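Local atomic coordinates of ATP synthase epsilon chain (Caldalkalibacillus thermarum TA2.A1, PDB entry 5IK2), a protein that probably serves as a subunit of the F1 sector of ATP synthase, which makes ATP from ADP using a proton gradient, and can itself bind ATP. Residues Lys14-Glu19 / Ala82-Glu87; Arg26-Glu31 / Pro44-Pro49; Ala36-Leu41 / Leu68-Asp73; Lys95-His100 / Arg119-Ala124. The protein carries 2 engineered substitutions. One frame throughout, in Å; residues are numbered along the deposited sequence.

Contact 1: residues Lys14-Glu19 / Ala82-Glu87; sequences KVFQGE and AELPEE
Val-15 points its two methyls at the end of strand 81-83, from a classic beta bulge in which Val-15 and Phe-16 both face Ile-8 of strand 4-9. This is the beta-sandwich domain, at the place where its last strand leaves for the helices. The valine methyls divide the work. CG2, anti to the carbonyl carbon and beside the backbone N, lies against Ala-82, 3.7 Å from its CB and 3.4 Å from its O. CG1, anti to N (chi1 -177°), lies 4.4 Å from Leu-84 CG and also meets Glu-87 OE2. Leu-84 sends its branches apart: CD1 comes up to Val-15 O, while CD2 meets the rim of the Phe-16 ring near its plane, 4.4 Å from CD1 of Phe-16. Glu-83 starts its side chain away from the 14-19 segment, and its OE2 forms a salt bridge with Arg-127; both belong to the ATP site seen in another structure of this protein, unoccupied here. Glu-87 folds back over the turn, and Leu-84 N donates to its OE2 on the anti side in a nearly straight bond (3.2 Å, 174°). One water sits 3.0 Å from that same Glu-87 OE2 and 2.9 Å from Val-15 O.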
# COMPACT_ATOMS: atom_id res chain seq x y z
N LYS H 14 -24.98 -18.97 -47.62
CA LYS H 14 -25.94 -18.89 -48.72
C LYS H 14 -25.95 -17.46 -49.25
O LYS H 14 -26.07 -16.51 -48.48
CB LYS H 14 -27.34 -19.27 -48.25
CG LYS H 14 -27.45 -20.71 -47.76
CD LYS H 14 -28.91 -21.15 -47.67
CE LYS H 14 -29.03 -22.60 -47.24
NZ LYS H 14 -30.44 -23.06 -47.25
N VAL H 15 -25.83 -17.33 -50.58
CA VAL H 15 -25.66 -16.03 -51.24
C VAL H 15 -26.97 -15.53 -51.86
O VAL H 15 -27.31 -14.36 -51.70
CB VAL H 15 -24.56 -16.11 -52.33
CG1 VAL H 15 -24.33 -14.75 -52.98
CG2 VAL H 15 -23.27 -16.65 -51.73
N PHE H 16 -27.66 -16.41 -52.58
CA PHE H 16 -28.96 -16.08 -53.19
C PHE H 16 -30.01 -17.12 -52.80
O PHE H 16 -29.71 -18.31 -52.71
CB PHE H 16 -28.84 -16.03 -54.72
CG PHE H 16 -30.07 -15.51 -55.41
CD1 PHE H 16 -30.24 -14.14 -55.62
CD2 PHE H 16 -31.07 -16.38 -55.84
CE1 PHE H 16 -31.38 -13.66 -56.25
CE2 PHE H 16 -32.21 -15.90 -56.47
CZ PHE H 16 -32.36 -14.54 -56.68
N GLN H 17 -31.23 -16.64 -52.55
CA GLN H 17 -32.39 -17.49 -52.27
C GLN H 17 -33.64 -16.82 -52.84
O GLN H 17 -33.87 -15.63 -52.60
CB GLN H 17 -32.55 -17.70 -50.77
CG GLN H 17 -31.55 -18.66 -50.15
CD GLN H 17 -31.85 -18.94 -48.68
OE1 GLN H 17 -32.03 -18.01 -47.89
NE2 GLN H 17 -31.90 -20.21 -48.31
N GLY H 18 -34.43 -17.58 -53.60
CA GLY H 18 -35.67 -17.06 -54.18
C GLY H 18 -36.19 -17.88 -55.35
O GLY H 18 -35.50 -18.79 -55.83
N GLU H 19 -37.40 -17.56 -55.79
CA GLU H 19 -38.02 -18.21 -56.94
C GLU H 19 -37.79 -17.38 -58.20
O GLU H 19 -38.13 -16.20 -58.23
CB GLU H 19 -39.52 -18.41 -56.70
CG GLU H 19 -39.83 -19.44 -55.63
CD GLU H 19 -41.27 -19.90 -55.68
OE1 GLU H 19 -42.18 -19.05 -55.60
OE2 GLU H 19 -41.49 -21.13 -55.79
N ALA H 82 -19.09 -16.69 -54.46
CA ALA H 82 -20.29 -16.13 -55.07
C ALA H 82 -20.63 -14.81 -54.37
O ALA H 82 -20.76 -14.78 -53.15
CB ALA H 82 -21.45 -17.11 -54.96
N GLU H 83 -20.73 -13.73 -55.14
CA GLU H 83 -21.04 -12.41 -54.58
C GLU H 83 -22.06 -11.65 -55.43
O GLU H 83 -21.97 -11.63 -56.66
CB GLU H 83 -19.78 -11.55 -54.45
CG GLU H 83 -18.71 -12.09 -53.51
CD GLU H 83 -17.60 -12.88 -54.20
OE1 GLU H 83 -17.51 -12.88 -55.45
OE2 GLU H 83 -16.80 -13.51 -53.47
N LEU H 84 -23.01 -11.01 -54.75
CA LEU H 84 -23.89 -10.01 -55.35
C LEU H 84 -23.07 -8.72 -55.56
O LEU H 84 -22.02 -8.57 -54.94
CB LEU H 84 -25.08 -9.72 -54.43
CG LEU H 84 -26.01 -10.89 -54.09
CD1 LEU H 84 -26.80 -10.60 -52.82
CD2 LEU H 84 -26.95 -11.18 -55.25
N PRO H 85 -23.55 -7.79 -56.42
CA PRO H 85 -22.78 -6.57 -56.71
C PRO H 85 -22.35 -5.75 -55.48
O PRO H 85 -21.21 -5.31 -55.40
CB PRO H 85 -23.73 -5.75 -57.59
CG PRO H 85 -24.62 -6.76 -58.22
CD PRO H 85 -24.83 -7.79 -57.15
N GLU H 86 -23.28 -5.58 -54.54
CA GLU H 86 -23.04 -4.77 -53.33
C GLU H 86 -21.97 -5.30 -52.37
O GLU H 86 -21.37 -4.52 -51.62
CB GLU H 86 -24.36 -4.52 -52.56
CG GLU H 86 -25.02 -5.75 -51.92
CD GLU H 86 -26.17 -6.33 -52.74
OE1 GLU H 86 -26.14 -6.25 -53.99
OE2 GLU H 86 -27.11 -6.89 -52.12
N GLU H 87 -21.72 -6.61 -52.39
CA GLU H 87 -20.78 -7.25 -51.44
C GLU H 87 -19.43 -7.67 -52.07
O GLU H 87 -18.77 -8.59 -51.57
CB GLU H 87 -21.48 -8.42 -50.72
CG GLU H 87 -21.80 -9.65 -51.57
CD GLU H 87 -22.84 -10.58 -50.94
OE1 GLU H 87 -23.16 -10.43 -49.74
OE2 GLU H 87 -23.33 -11.47 -51.65
O HOH W 1 -25.76 -12.43 -50.11

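Contact 2: residues Arg26-Glu31 / Pro44-Pro49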
# COMPACT_ATOMS: atom_id res chain seq x y z
N ARG H 26 -23.50 -19.98 -67.35
CA ARG H 26 -22.56 -20.32 -68.42
C ARG H 26 -21.84 -21.64 -68.13
O ARG H 26 -20.82 -21.66 -67.43
CB ARG H 26 -21.56 -19.18 -68.62
CG ARG H 26 -20.78 -19.25 -69.93
CD ARG H 26 -19.75 -18.14 -70.03
NE ARG H 26 -20.36 -16.81 -69.91
CZ ARG H 26 -19.70 -15.68 -69.68
NH1 ARG H 26 -18.38 -15.66 -69.54
NH2 ARG H 26 -20.38 -14.53 -69.60
N GLY H 27 -22.38 -22.73 -68.66
CA GLY H 27 -21.78 -24.05 -68.52
C GLY H 27 -20.51 -24.20 -69.34
O GLY H 27 -20.26 -23.42 -70.27
N VAL H 28 -19.71 -25.21 -69.00
CA VAL H 28 -18.46 -25.51 -69.73
C VAL H 28 -18.69 -25.85 -71.21
O VAL H 28 -17.84 -25.54 -72.05
CB VAL H 28 -17.62 -26.63 -69.05
CG1 VAL H 28 -17.00 -26.12 -67.76
CG2 VAL H 28 -18.44 -27.90 -68.80
N GLU H 29 -19.84 -26.46 -71.53
CA GLU H 29 -20.22 -26.80 -72.91
C GLU H 29 -21.03 -25.69 -73.59
O GLU H 29 -20.96 -25.54 -74.81
CB GLU H 29 -21.00 -28.12 -72.94
CG GLU H 29 -20.27 -29.31 -72.31
CD GLU H 29 -18.90 -29.57 -72.92
OE1 GLU H 29 -18.79 -29.57 -74.16
OE2 GLU H 29 -17.94 -29.79 -72.15
N GLY H 30 -21.82 -24.94 -72.82
CA GLY H 30 -22.60 -23.84 -73.37
C GLY H 30 -23.48 -23.15 -72.34
O GLY H 30 -23.60 -23.61 -71.20
N GLU H 31 -24.11 -22.05 -72.76
CA GLU H 31 -24.99 -21.26 -71.89
C GLU H 31 -26.30 -22.01 -71.62
O GLU H 31 -27.07 -22.27 -72.54
CB GLU H 31 -25.28 -19.90 -72.53
CG GLU H 31 -26.21 -18.99 -71.73
CD GLU H 31 -26.19 -17.55 -72.21
OE1 GLU H 31 -25.19 -16.86 -71.94
OE2 GLU H 31 -27.17 -17.11 -72.84
N PRO H 44 -20.32 -28.65 -64.74
CA PRO H 44 -19.45 -27.57 -64.26
C PRO H 44 -19.74 -26.24 -64.97
O PRO H 44 -20.16 -26.25 -66.14
CB PRO H 44 -18.03 -28.06 -64.58
CG PRO H 44 -18.16 -29.53 -64.78
CD PRO H 44 -19.52 -29.73 -65.35
N LEU H 45 -19.53 -25.14 -64.27
CA LEU H 45 -19.71 -23.80 -64.82
C LEU H 45 -18.36 -23.13 -65.01
O LEU H 45 -17.42 -23.37 -64.24
CB LEU H 45 -20.55 -22.94 -63.88
CG LEU H 45 -21.98 -23.40 -63.57
CD1 LEU H 45 -22.60 -22.49 -62.52
CD2 LEU H 45 -22.83 -23.42 -64.83
N LYS H 46 -18.25 -22.30 -66.05
CA LYS H 46 -17.11 -21.42 -66.22
C LYS H 46 -17.21 -20.28 -65.21
O LYS H 46 -18.31 -19.95 -64.76
CB LYS H 46 -17.07 -20.84 -67.63
CG LYS H 46 -16.84 -21.86 -68.73
CD LYS H 46 -16.86 -21.21 -70.10
CE LYS H 46 -16.63 -22.23 -71.21
NZ LYS H 46 -16.63 -21.61 -72.56
N THR H 47 -16.07 -19.69 -64.86
CA THR H 47 -16.05 -18.51 -64.02
C THR H 47 -16.69 -17.37 -64.81
O THR H 47 -16.10 -16.86 -65.76
CB THR H 47 -14.61 -18.14 -63.58
OG1 THR H 47 -14.09 -19.20 -62.76
CG2 THR H 47 -14.58 -16.84 -62.80
N ALA H 48 -17.91 -17.01 -64.42
CA ALA H 48 -18.72 -16.04 -65.15
C ALA H 48 -19.89 -15.53 -64.28
O ALA H 48 -20.15 -16.10 -63.22
CB ALA H 48 -19.25 -16.67 -66.43
N PRO H 49 -20.57 -14.45 -64.72
CA PRO H 49 -21.77 -14.02 -64.00
C PRO H 49 -22.95 -14.98 -64.18
O PRO H 49 -23.19 -15.46 -65.29
CB PRO H 49 -22.10 -12.66 -64.63
CG PRO H 49 -20.86 -12.23 -65.34
CD PRO H 49 -20.21 -13.50 -65.79
O HOH W 2 -22.59 -18.32 -65.18
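Arg-26 and Lys-46 meet first through their backbones: Lys-46 N donates to Arg-26 O at 3.0 Å, coming in nearly head-on to the carbonyl. Val-28 N returns a bond to Pro-44 O at 3.1 Å, tilted somewhat from the carbonyl plane. The two bonds flank Gly-27 and Leu-45, which form a single beta bridge between the turn that follows strand 19-26 and the chain linking strands 41-44 and 48-54. A water extends the polar contact, accepting from Arg-26 N at 2.9 Å and donating to Pro-49 O at the same distance.

The guanidinium of Arg-26 supplies the flat surface. Its chain runs out with CG anti to N and then bends at chi3 (-58°), and Ala-48 CB sits over one face toward the rim, 3.4 Å from NH1. Beyond it Pro-49 lies alongside the arginine, its CD near NH2.

Apolar packing takes over at the other end. Val-28 CG1 approaches Pro-44 CB at 3.9 Å, and both residues also pack against a chain of another protein in the assembly. The extended Lys-46 brings its methylenes up to the Gly-27 and Val-28 backbone, with CE 3.6 Å from Val-28 O.

Two cations thus flank this corner of the beta-sandwich domain, Arg-26 NE lying 6.6 Å from Lys-46 NZ, and no salt bridge joins the segments. Backbone bonds, the water and carbon surfaces hold them together, while the nearby Val-28 carbonyl may slightly offset the lysine charge.

Contact 3: residues Ala36-Leu41 / Leu68-Asp73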
# COMPACT_ATOMS: atom_id res chain seq x y z
N ALA H 36 -38.35 -23.91 -64.90
CA ALA H 36 -39.07 -24.97 -64.18
C ALA H 36 -39.33 -26.19 -65.07
O ALA H 36 -39.56 -26.05 -66.28
CB ALA H 36 -40.38 -24.44 -63.62
N GLY H 37 -39.29 -27.37 -64.46
CA GLY H 37 -39.50 -28.63 -65.18
C GLY H 37 -38.36 -29.05 -66.10
O GLY H 37 -38.60 -29.71 -67.11
N HIS H 38 -37.13 -28.66 -65.75
CA HIS H 38 -35.94 -29.07 -66.51
C HIS H 38 -35.53 -30.48 -66.08
O HIS H 38 -35.78 -30.88 -64.94
CB HIS H 38 -34.80 -28.07 -66.26
CG HIS H 38 -33.65 -28.22 -67.21
ND1 HIS H 38 -32.68 -29.19 -67.06
CD2 HIS H 38 -33.30 -27.52 -68.31
CE1 HIS H 38 -31.80 -29.08 -68.03
NE2 HIS H 38 -32.15 -28.08 -68.80
N ILE H 39 -34.90 -31.21 -66.99
CA ILE H 39 -34.45 -32.58 -66.73
C ILE H 39 -33.32 -32.52 -65.68
O ILE H 39 -32.52 -31.58 -65.71
CB ILE H 39 -33.94 -33.29 -68.02
CG1 ILE H 39 -35.01 -33.26 -69.14
CG2 ILE H 39 -33.54 -34.73 -67.75
CD1 ILE H 39 -34.69 -32.35 -70.31
N PRO H 40 -33.27 -33.50 -64.75
CA PRO H 40 -32.14 -33.58 -63.81
C PRO H 40 -30.77 -33.57 -64.50
O PRO H 40 -30.49 -34.42 -65.35
CB PRO H 40 -32.39 -34.91 -63.09
CG PRO H 40 -33.87 -35.03 -63.07
CD PRO H 40 -34.34 -34.45 -64.38
N LEU H 41 -29.94 -32.58 -64.14
CA LEU H 41 -28.67 -32.31 -64.82
C LEU H 41 -27.62 -31.80 -63.84
O LEU H 41 -27.94 -31.04 -62.92
CB LEU H 41 -28.90 -31.27 -65.93
CG LEU H 41 -27.69 -30.67 -66.67
CD1 LEU H 41 -26.93 -31.73 -67.45
CD2 LEU H 41 -28.14 -29.56 -67.61
N LEU H 68 -23.33 -26.51 -61.49
CA LEU H 68 -24.79 -26.43 -61.46
C LEU H 68 -25.37 -27.81 -61.15
O LEU H 68 -24.83 -28.82 -61.60
CB LEU H 68 -25.30 -25.96 -62.82
CG LEU H 68 -26.80 -25.76 -63.05
CD1 LEU H 68 -27.36 -24.67 -62.15
CD2 LEU H 68 -27.05 -25.43 -64.51
N GLU H 69 -26.45 -27.84 -60.37
CA GLU H 69 -27.22 -29.07 -60.13
C GLU H 69 -28.71 -28.79 -60.27
O GLU H 69 -29.32 -28.14 -59.41
CB GLU H 69 -26.92 -29.66 -58.75
CG GLU H 69 -27.47 -31.08 -58.56
CD GLU H 69 -28.19 -31.31 -57.23
OE1 GLU H 69 -28.53 -30.35 -56.52
OE2 GLU H 69 -28.43 -32.49 -56.91
N VAL H 70 -29.30 -29.28 -61.36
CA VAL H 70 -30.70 -29.03 -61.69
C VAL H 70 -31.57 -30.22 -61.29
O VAL H 70 -31.19 -31.37 -61.49
CB VAL H 70 -30.88 -28.78 -63.20
CG1 VAL H 70 -32.31 -28.34 -63.51
CG2 VAL H 70 -29.88 -27.74 -63.70
N ARG H 71 -32.72 -29.91 -60.70
CA ARG H 71 -33.85 -30.84 -60.61
C ARG H 71 -35.08 -30.10 -61.15
O ARG H 71 -35.05 -28.87 -61.29
CB ARG H 71 -34.09 -31.28 -59.16
CG ARG H 71 -33.25 -32.47 -58.70
CD ARG H 71 -31.89 -32.06 -58.16
NE ARG H 71 -31.98 -31.31 -56.91
CZ ARG H 71 -32.12 -31.84 -55.69
NH1 ARG H 71 -32.19 -33.16 -55.50
NH2 ARG H 71 -32.20 -31.03 -54.63
N PRO H 72 -36.17 -30.83 -61.48
CA PRO H 72 -37.42 -30.14 -61.84
C PRO H 72 -37.99 -29.28 -60.69
O PRO H 72 -38.62 -28.25 -60.95
CB PRO H 72 -38.38 -31.29 -62.20
CG PRO H 72 -37.79 -32.51 -61.58
CD PRO H 72 -36.31 -32.30 -61.59
N ASP H 73 -37.75 -29.72 -59.45
CA ASP H 73 -38.19 -29.02 -58.25
C ASP H 73 -37.25 -27.88 -57.82
O ASP H 73 -37.72 -26.81 -57.43
CB ASP H 73 -38.31 -30.05 -57.11
CG ASP H 73 -38.98 -29.48 -55.86
OD1 ASP H 73 -40.05 -28.84 -55.99
OD2 ASP H 73 -38.43 -29.69 -54.76
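Leu-41 O takes the shortest bond between the segments, from Val-70 N at 2.7 Å and almost straight (170°), and the CA of Glu-69 also leans on it at 3.5 Å. The return bond, Leu-41 N to Val-70 O, is longer at 3.2 Å, and its donor stands above the carbonyl plane. Val-70 O has a second neighbour too: Pro-40 CA comes within 3.3 Å in a CA-H...O contact. Leu-41 and Val-70 are therefore an antiparallel hydrogen-bonded pair, with their side chains on the same face of the sheet.

Upstream of that pair, side chains carry the contact. His-38 crosses Val-70 at about a right angle, with CG1 of the valine 3.7 Å from both CB and ND1 of the histidine. The imidazole is kept from turning by its own neighbour: ND1 donates to a lone pair of Ile-39 O at 2.7 Å, nearly in the ring plane. Pro-40 and Pro-72 close the far end, CG of the first against CD of the second at 3.9 Å, and CB and CD of Pro-72 also touch His-38 O.

Leu-41 pairs in addition, in a parallel ladder, with a strand from a chain of another protein, so the sheet continues beyond this subunit. Here a loop joins strand 41-44 as it begins to pair with strand 66-70, in the beta-sandwich domain of an ATP synthase epsilon chain.

Contact 4: residues Lys95-His100 / Arg119-Ala124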
# COMPACT_ATOMS: atom_id res chain seq x y z
N LYS H 95 -6.60 -4.75 -58.01
CA LYS H 95 -5.23 -5.14 -57.65
C LYS H 95 -4.95 -6.62 -57.94
O LYS H 95 -3.84 -6.97 -58.33
CB LYS H 95 -4.93 -4.82 -56.18
CG LYS H 95 -4.78 -3.33 -55.92
CD LYS H 95 -4.97 -2.96 -54.46
CE LYS H 95 -4.93 -1.45 -54.27
NZ LYS H 95 -5.44 -1.03 -52.94
N ALA H 96 -5.97 -7.47 -57.76
CA ALA H 96 -5.89 -8.88 -58.13
C ALA H 96 -5.81 -9.07 -59.65
O ALA H 96 -5.06 -9.92 -60.13
CB ALA H 96 -7.07 -9.65 -57.57
N LYS H 97 -6.59 -8.28 -60.40
CA LYS H 97 -6.55 -8.30 -61.86
C LYS H 97 -5.17 -7.91 -62.39
O LYS H 97 -4.58 -8.63 -63.19
CB LYS H 97 -7.61 -7.35 -62.46
CG LYS H 97 -7.71 -7.40 -63.98
CD LYS H 97 -8.49 -6.23 -64.55
CE LYS H 97 -8.20 -6.06 -66.03
NZ LYS H 97 -9.07 -5.03 -66.66
N ALA H 98 -4.67 -6.76 -61.92
CA ALA H 98 -3.36 -6.24 -62.33
C ALA H 98 -2.20 -7.16 -61.93
O ALA H 98 -1.20 -7.26 -62.65
CB ALA H 98 -3.14 -4.85 -61.75
N ARG H 99 -2.33 -7.83 -60.78
CA ARG H 99 -1.36 -8.82 -60.32
C ARG H 99 -1.28 -10.01 -61.29
O ARG H 99 -0.22 -10.28 -61.86
CB ARG H 99 -1.72 -9.32 -58.92
CG ARG H 99 -0.80 -10.38 -58.32
CD ARG H 99 -1.49 -11.15 -57.20
NE ARG H 99 -0.72 -12.33 -56.79
CZ ARG H 99 -1.12 -13.23 -55.89
NH1 ARG H 99 -2.30 -13.12 -55.28
NH2 ARG H 99 -0.32 -14.26 -55.61
N HIS H 100 -2.40 -10.69 -61.47
CA HIS H 100 -2.43 -11.96 -62.21
C HIS H 100 -2.25 -11.82 -63.72
O HIS H 100 -1.65 -12.69 -64.34
CB HIS H 100 -3.72 -12.74 -61.90
CG HIS H 100 -3.82 -13.17 -60.47
ND1 HIS H 100 -2.83 -13.89 -59.83
CD2 HIS H 100 -4.80 -12.99 -59.54
CE1 HIS H 100 -3.18 -14.13 -58.59
NE2 HIS H 100 -4.38 -13.60 -58.38
N ARG H 119 -7.16 -18.69 -63.58
CA ARG H 119 -8.42 -18.83 -62.84
C ARG H 119 -8.63 -17.68 -61.85
O ARG H 119 -9.76 -17.19 -61.70
CB ARG H 119 -8.50 -20.18 -62.12
CG ARG H 119 -8.77 -21.35 -63.06
CD ARG H 119 -8.90 -22.68 -62.32
NE ARG H 119 -7.60 -23.19 -61.87
CZ ARG H 119 -7.41 -24.38 -61.30
NH1 ARG H 119 -8.42 -25.22 -61.07
NH2 ARG H 119 -6.17 -24.74 -60.94
N ALA H 120 -7.56 -17.25 -61.18
CA ALA H 120 -7.60 -16.09 -60.28
C ALA H 120 -7.85 -14.77 -61.03
O ALA H 120 -8.51 -13.87 -60.50
CB ALA H 120 -6.31 -16.00 -59.47
N LEU H 121 -7.32 -14.66 -62.25
CA LEU H 121 -7.61 -13.52 -63.13
C LEU H 121 -9.08 -13.49 -63.56
O LEU H 121 -9.70 -12.43 -63.58
CB LEU H 121 -6.70 -13.56 -64.37
CG LEU H 121 -6.90 -12.50 -65.47
CD1 LEU H 121 -6.79 -11.09 -64.90
CD2 LEU H 121 -5.91 -12.71 -66.59
N GLU H 122 -9.62 -14.66 -63.91
CA GLU H 122 -11.04 -14.79 -64.27
C GLU H 122 -11.98 -14.46 -63.11
O GLU H 122 -13.04 -13.87 -63.32
CB GLU H 122 -11.34 -16.20 -64.80
CG GLU H 122 -10.82 -16.45 -66.21
CD GLU H 122 -10.89 -17.91 -66.63
OE1 GLU H 122 -11.52 -18.72 -65.93
OE2 GLU H 122 -10.30 -18.23 -67.68
N ARG H 123 -11.59 -14.85 -61.90
CA ARG H 123 -12.33 -14.50 -60.68
C ARG H 123 -12.39 -12.99 -60.48
O ARG H 123 -13.43 -12.45 -60.11
CB ARG H 123 -11.68 -15.16 -59.45
CG ARG H 123 -12.42 -14.95 -58.14
CD ARG H 123 -11.63 -15.51 -56.97
NE ARG H 123 -11.51 -16.97 -57.02
CZ ARG H 123 -10.85 -17.71 -56.13
NH1 ARG H 123 -10.23 -17.15 -55.09
NH2 ARG H 123 -10.80 -19.03 -56.28
N ALA H 124 -11.26 -12.31 -60.72
CA ALA H 124 -11.16 -10.86 -60.55
C ALA H 124 -11.98 -10.09 -61.58
O ALA H 124 -12.69 -9.15 -61.22
CB ALA H 124 -9.70 -10.43 -60.61
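His-100 lays one face of its imidazole over the methyl of Ala-120. The CB stands 3.5 Å from the ring centroid, 24° off the normal, in a CH-pi contact displaced toward the NE2 and CD2 rim. The opposite face is backed by CD of Arg-99, so the ring is sandwiched between an alanine of the partner helix and an aliphatic carbon of its own. The ring also meets that of His-117, the planes about 30° apart. The histidine gets there with CG anti to the carbonyl carbon, and its CB meanwhile rests 4.0 Å from CB of Leu-121.

Leu-121 reaches across in the other direction. Its CG is anti to N, and CD1 settles against Lys-97, 3.9 Å from CG and 3.7 Å from the carbonyl O of that lysine. Past CG the extended lysine leads away from segment 119-124, touching Glu-125 and Leu-128 of helix 114-133.

These are the two arms of the C-terminal helical hairpin, a predicted coiled coil folded back in antiparallel fashion. The short axes run 150° apart and come within 8.5 Å. Alanines line much of this interface, and their short side chains suit such a close approach.

Ala-124 is the third point of contact, its methyl meeting CB of Ala-96 at 4.1 Å and the backbone N of Lys-97 at 3.8 Å. No hydrogen bond passes between the two segments. Arg-99 and Arg-123, which bind ATP in another structure of this protein, stand off the interface, and Arg-123 NE makes a weak hydrogen bond to Ser-64 OG.

Contacts 1, 2 and 3 all belong to the beta-sandwich domain; contact 4 joins the helices packed beside it. Contacts 2 and 3 touch where Leu-45 CG meets Leu-68 N at 4.0 Å. Contact 2 also meets the hairpin, with Thr-47 CG2 3.4 Å from Glu-122 O. Contact 1 comes only within about 6 Å of contact 4 at the nearest atoms, yet the ATP site links them: Glu-83 belongs to contact 1, Arg-99 and Arg-123 to contact 4. The side chain of Glu-83 is about 3 Å from that of Arg-127. No ATP is bound here, and Ala-89 and Ala-92 of the site are engineered. Contact 3 is remote, its centre about 32 Å from that of contact 4.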